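Local coordinates for glutamine amidotransferase domain-containing protein (Streptococcus mutans, PDB 3L7N) that probably acts as a glutamine amidotransferase, a type of enzyme that takes ammonia from the amide of glutamine for transfer to another substrate, at residues Y101-L106 / G148-A153; G144-L149 / C162-I167. One frame throughout, in Å; residues are numbered along the deposited sequence.

Contact 1 (Y101-L106 / G148-A153); sequences YGADYL and GLPDKA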
loop_
_atom_site.group_PDB
_atom_site.type_symbol
_atom_site.label_atom_id
_atom_site.label_comp_id
_atom_site.label_asym_id
_atom_site.label_seq_id
_atom_site.Cartn_x
_atom_site.Cartn_y
_atom_site.Cartn_z
ATOM N N TYR A 101 13.619 3.924 -5.470
ATOM C CA TYR A 101 14.759 2.980 -5.271
ATOM C C TYR A 101 15.369 2.480 -6.605
ATOM O O TYR A 101 16.193 1.551 -6.591
ATOM C CB TYR A 101 14.303 1.780 -4.469
ATOM C CG TYR A 101 14.324 2.028 -2.988
ATOM C CD1 TYR A 101 15.509 1.955 -2.284
ATOM C CD2 TYR A 101 13.146 2.395 -2.277
ATOM C CE1 TYR A 101 15.560 2.168 -0.877
ATOM C CE2 TYR A 101 13.182 2.591 -0.886
ATOM C CZ TYR A 101 14.420 2.479 -0.201
ATOM O OH TYR A 101 14.512 2.691 1.130
ATOM N N GLY A 102 14.941 3.082 -7.745
ATOM C CA GLY A 102 15.626 2.962 -8.967
ATOM C C GLY A 102 14.907 2.149 -10.004
ATOM O O GLY A 102 15.385 2.013 -11.087
ATOM N N ALA A 103 13.732 1.635 -9.721
ATOM C CA ALA A 103 13.015 0.838 -10.707
ATOM C C ALA A 103 11.673 1.390 -11.085
ATOM O O ALA A 103 10.882 1.653 -10.252
ATOM C CB ALA A 103 12.830 -0.498 -10.196
ATOM N N ASP A 104 11.391 1.518 -12.355
ATOM C CA ASP A 104 10.101 2.005 -12.768
ATOM C C ASP A 104 9.027 0.968 -12.801
ATOM O O ASP A 104 9.285 -0.188 -12.954
ATOM C CB ASP A 104 10.151 2.740 -14.085
ATOM C CG ASP A 104 8.988 3.681 -14.232
ATOM O OD1 ASP A 104 8.065 3.569 -13.439
ATOM O OD2 ASP A 104 8.972 4.544 -15.111
ATOM N N TYR A 105 7.806 1.427 -12.648
ATOM C CA TYR A 105 6.681 0.615 -12.286
ATOM C C TYR A 105 6.164 -0.140 -13.457
ATOM O O TYR A 105 6.410 0.226 -14.553
ATOM C CB TYR A 105 5.590 1.493 -11.664
ATOM C CG TYR A 105 4.782 2.297 -12.630
ATOM C CD1 TYR A 105 3.598 1.832 -13.110
ATOM C CD2 TYR A 105 5.206 3.515 -13.055
ATOM C CE1 TYR A 105 2.886 2.539 -13.961
ATOM C CE2 TYR A 105 4.488 4.209 -13.915
ATOM C CZ TYR A 105 3.328 3.717 -14.351
ATOM O OH TYR A 105 2.604 4.408 -15.227
ATOM N N LEU A 106 5.429 -1.205 -13.214
ATOM C CA LEU A 106 4.930 -2.054 -14.341
ATOM C C LEU A 106 3.406 -2.337 -14.232
ATOM O O LEU A 106 2.818 -2.137 -13.190
ATOM C CB LEU A 106 5.696 -3.392 -14.382
ATOM C CG LEU A 106 7.230 -3.380 -14.406
ATOM C CD1 LEU A 106 7.763 -4.723 -13.970
ATOM C CD2 LEU A 106 7.772 -2.991 -15.830
ATOM N N GLY A 148 8.097 -1.583 -9.780
ATOM C CA GLY A 148 9.518 -1.891 -10.121
ATOM C C GLY A 148 10.265 -2.657 -9.028
ATOM O O GLY A 148 10.050 -2.441 -7.849
ATOM N N LEU A 149 11.121 -3.596 -9.427
ATOM C CA LEU A 149 11.994 -4.295 -8.433
ATOM C C LEU A 149 13.504 -4.002 -8.685
ATOM O O LEU A 149 14.108 -4.573 -9.575
ATOM C CB LEU A 149 11.719 -5.804 -8.420
ATOM C CG LEU A 149 12.422 -6.548 -7.295
ATOM C CD1 LEU A 149 11.642 -6.382 -5.970
ATOM C CD2 LEU A 149 12.650 -8.059 -7.619
ATOM N N PRO A 150 14.058 -3.053 -7.970
ATOM C CA PRO A 150 15.510 -2.831 -8.051
ATOM C C PRO A 150 16.258 -3.996 -7.484
ATOM O O PRO A 150 15.695 -4.768 -6.675
ATOM C CB PRO A 150 15.736 -1.632 -7.163
ATOM C CG PRO A 150 14.410 -1.330 -6.520
ATOM C CD PRO A 150 13.435 -2.353 -6.857
ATOM N N ASP A 151 17.525 -4.140 -7.877
ATOM C CA ASP A 151 18.278 -5.385 -7.629
ATOM C C ASP A 151 18.411 -5.702 -6.158
ATOM O O ASP A 151 18.574 -6.845 -5.817
ATOM C CB ASP A 151 19.674 -5.323 -8.224
ATOM C CG ASP A 151 19.677 -5.345 -9.733
ATOM O OD1 ASP A 151 18.609 -5.649 -10.352
ATOM O OD2 ASP A 151 20.762 -5.011 -10.316
ATOM N N LYS A 152 18.388 -4.675 -5.317
ATOM C CA LYS A 152 18.609 -4.850 -3.888
ATOM C C LYS A 152 17.302 -5.099 -3.151
ATOM O O LYS A 152 17.293 -5.283 -1.934
ATOM C CB LYS A 152 19.318 -3.628 -3.301
ATOM C CG LYS A 152 19.752 -2.605 -4.339
ATOM C CD LYS A 152 19.449 -1.188 -3.880
ATOM C CE LYS A 152 18.240 -0.620 -4.605
ATOM N NZ LYS A 152 18.115 0.851 -4.410
ATOM N N ALA A 153 16.198 -5.103 -3.889
ATOM C CA ALA A 153 14.893 -5.332 -3.273
ATOM C C ALA A 153 14.548 -6.792 -3.329
ATOM O O ALA A 153 14.918 -7.477 -4.287
ATOM C CB ALA A 153 13.826 -4.501 -3.946
HETATM O O HOH W 1 8.179 1.266 -9.083
HETATM O O HOH W 2 10.777 -3.277 -12.814
#

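Contact 2 (G144-L149 / C162-I167); sequences GDMPGL and CPRQII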
loop_
_atom_site.group_PDB
_atom_site.type_symbol
_atom_site.label_atom_id
_atom_site.label_comp_id
_atom_site.label_asym_id
_atom_site.label_seq_id
_atom_site.Cartn_x
_atom_site.Cartn_y
_atom_site.Cartn_z
ATOM N N GLY A 144 -4.143 -2.442 -10.954
ATOM C CA GLY A 144 -3.913 -2.841 -12.308
ATOM C C GLY A 144 -2.436 -2.866 -12.581
ATOM O O GLY A 144 -1.987 -3.541 -13.509
ATOM N N ASP A 145 -1.663 -2.152 -11.735
ATOM C CA ASP A 145 -0.205 -2.070 -11.872
ATOM C C ASP A 145 0.501 -2.697 -10.655
ATOM O O ASP A 145 -0.155 -3.239 -9.764
ATOM C CB ASP A 145 0.220 -0.640 -12.032
ATOM C CG ASP A 145 -0.137 -0.086 -13.355
ATOM O OD1 ASP A 145 -0.542 -0.850 -14.243
ATOM O OD2 ASP A 145 -0.043 1.131 -13.522
ATOM N N MET A 146 1.833 -2.697 -10.677
ATOM C CA MET A 146 2.630 -3.215 -9.568
ATOM C C MET A 146 4.030 -2.530 -9.547
ATOM O O MET A 146 4.388 -1.812 -10.475
ATOM C CB MET A 146 2.793 -4.719 -9.692
ATOM C CG MET A 146 3.840 -5.169 -10.839
ATOM S SD MET A 146 4.036 -6.986 -11.036
ATOM C CE MET A 146 5.263 -7.000 -12.294
ATOM N N PRO A 147 4.798 -2.740 -8.489
ATOM C CA PRO A 147 6.018 -1.905 -8.433
ATOM C C PRO A 147 7.274 -2.486 -9.213
ATOM O O PRO A 147 7.457 -3.719 -9.295
ATOM C CB PRO A 147 6.301 -1.797 -6.940
ATOM C CG PRO A 147 5.460 -2.869 -6.278
ATOM C CD PRO A 147 4.311 -3.120 -7.146
ATOM N N GLY A 148 8.097 -1.583 -9.780
ATOM C CA GLY A 148 9.518 -1.891 -10.121
ATOM C C GLY A 148 10.265 -2.657 -9.028
ATOM O O GLY A 148 10.050 -2.441 -7.849
ATOM N N LEU A 149 11.121 -3.596 -9.427
ATOM C CA LEU A 149 11.994 -4.295 -8.433
ATOM C C LEU A 149 13.504 -4.002 -8.685
ATOM O O LEU A 149 14.108 -4.573 -9.575
ATOM C CB LEU A 149 11.719 -5.804 -8.420
ATOM C CG LEU A 149 12.422 -6.548 -7.295
ATOM C CD1 LEU A 149 11.642 -6.382 -5.970
ATOM C CD2 LEU A 149 12.650 -8.059 -7.619
ATOM N N CYS A 162 -0.393 -11.637 -9.440
ATOM C CA CYS A 162 0.670 -10.630 -9.381
ATOM C C CYS A 162 1.820 -11.103 -8.559
ATOM O O CYS A 162 1.623 -11.576 -7.439
ATOM C CB CYS A 162 0.111 -9.297 -8.826
ATOM S SG CYS A 162 1.287 -8.099 -8.396
ATOM N N PRO A 163 3.051 -11.034 -9.141
ATOM C CA PRO A 163 4.287 -11.626 -8.577
ATOM C C PRO A 163 5.027 -10.711 -7.574
ATOM O O PRO A 163 6.090 -11.079 -7.069
ATOM C CB PRO A 163 5.149 -11.858 -9.800
ATOM C CG PRO A 163 4.639 -10.872 -10.835
ATOM C CD PRO A 163 3.210 -10.640 -10.559
ATOM N N ARG A 164 4.450 -9.558 -7.260
ATOM C CA ARG A 164 5.109 -8.599 -6.383
ATOM C C ARG A 164 4.103 -7.979 -5.308
ATOM O O ARG A 164 3.604 -6.864 -5.480
ATOM C CB ARG A 164 5.738 -7.490 -7.249
ATOM C CG ARG A 164 6.960 -7.932 -7.995
ATOM C CD ARG A 164 7.344 -6.974 -9.039
ATOM N NE ARG A 164 8.442 -7.512 -9.780
ATOM C CZ ARG A 164 9.152 -6.870 -10.716
ATOM N NH1 ARG A 164 8.931 -5.588 -11.012
ATOM N NH2 ARG A 164 10.112 -7.523 -11.341
ATOM N N GLN A 165 3.767 -8.729 -4.287
ATOM C CA GLN A 165 2.726 -8.288 -3.433
ATOM C C GLN A 165 3.311 -7.500 -2.283
ATOM O O GLN A 165 2.777 -6.482 -1.899
ATOM C CB GLN A 165 1.879 -9.463 -2.908
ATOM C CG GLN A 165 0.864 -9.973 -3.842
ATOM C CD GLN A 165 -0.095 -8.909 -4.351
ATOM O OE1 GLN A 165 -0.068 -7.774 -3.907
ATOM N NE2 GLN A 165 -0.951 -9.286 -5.320
ATOM N N ILE A 166 4.398 -8.000 -1.727
ATOM C CA ILE A 166 5.072 -7.363 -0.648
ATOM C C ILE A 166 6.549 -7.354 -1.005
ATOM O O ILE A 166 7.047 -8.331 -1.614
ATOM C CB ILE A 166 4.927 -8.137 0.566
ATOM C CG1 ILE A 166 3.462 -8.192 1.003
ATOM C CG2 ILE A 166 5.773 -7.571 1.634
ATOM C CD1 ILE A 166 3.262 -8.974 2.311
ATOM N N ILE A 167 7.250 -6.225 -0.731
ATOM C CA ILE A 167 8.652 -6.054 -1.172
ATOM C C ILE A 167 9.430 -5.396 -0.067
ATOM O O ILE A 167 8.915 -4.515 0.600
ATOM C CB ILE A 167 8.759 -5.211 -2.445
ATOM C CG1 ILE A 167 8.047 -5.868 -3.588
ATOM C CG2 ILE A 167 10.279 -4.894 -2.804
ATOM C CD1 ILE A 167 8.056 -4.994 -4.850
#

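Contact 1 (Y101-L106 / G148-A153)
Helix 92-100 ends in a Schellman motif, and Y101 and A103 on the turn that follows meet P150, K152 and G148 in the loop leading to strand 154-158. G102 is the C' residue with positive phi (110°), a backbone shape that glycine adopts readily. Bent at chi2 and at chi3 (-105°), the K152 chain turns CE toward Y101 O, and NZ donates to that oxygen at 3.0 Å, tilted 23° from the carbonyl plane. The same NZ lies in the plane of the Y101 ring, at its edge, 3.5 Å from CD1, and the two side chains cross at about a right angle. P150 packs against the same carbonyl, its CB 3.3 Å from Y101 O; its CG rests 3.7 Å from Y101 CB, while its CD meets A103 CB at 3.9 Å. The methyl of A103 is small enough to lie on the backbone, 3.6 Å from G148 C. Next in line, Y105 CA faces G148 N at 3.6 Å. With no side chain, glycine suits this spot: G148 CA comes up to D104 O. A water bridges the two segments, donating to A103 O and accepting from G148 N at 2.9 Å. Beyond the two segments, the Y101 ring meets that of F169 on strand 166-170. A lysine amine held at a carbonyl where the helix ends is consistent with a favourable interaction with the negative pole of the helix dipole.

Contact 2 (G144-L149 / C162-I167)
M146 has CG between its own backbone N and carbonyl carbon (chi1 75°) and runs extended from there, which carries its sulfur and methyl to P163 and R164. R164 turns CG anti to its carbonyl carbon (chi1 -73°) and stays extended as far as NE; chi4 then sets CZ between M146 and L149. M146 SD reaches P163 CD at 3.8 Å, the two side chains crossing at about a right angle, and M146 CB touches C162 SG. On the guanidinium, L149 CB sits over the centre of one face, 3.6 Å above the plane, and M146 CE lies over the opposite face, 4.1 Å from R164 NE. Flat and apolar on its faces, the arginine group tolerates such neighbours while its rim stays polar: NH1 donates to P147 O at 2.9 Å, on a lone pair in the carbonyl plane, with an N-H...O angle of 157°. Proline suits this spot: its ring gives I167 an apolar surface while its O accepts from R164. In the fold, the contact joins edge strand 145-146 and the chain after it to the loop between the antiparallel strands 154-158 and 166-170 and the start of the latter. L106 and V155 also touch R164. On the strand side, I167 sends CD1 to P147 CG at 3.6 Å, the side chains sliding past each other in opposite directions, and I167 CG2 meets L149 CD1 at 3.8 Å.

Contacts 1 and 2 share G148 and L149, and their centres lie about 10 Å apart. The chain from 144 to 153 thus packs on the loop 101-106 through its later part and on 162-167 through its earlier part. L106 brings the two together: its O is 2.8 Å from M146 N, a probable hydrogen bond where strand 106-113 pairs with strand 145-146, and its CD1 lies 3.3 Å from R164 NH1. Y105 of contact 1 also packs on D145 of contact 2. The P147 side chain lies near, without touching, a GxCxG pattern that includes C91, probably the nucleophile elbow of this family.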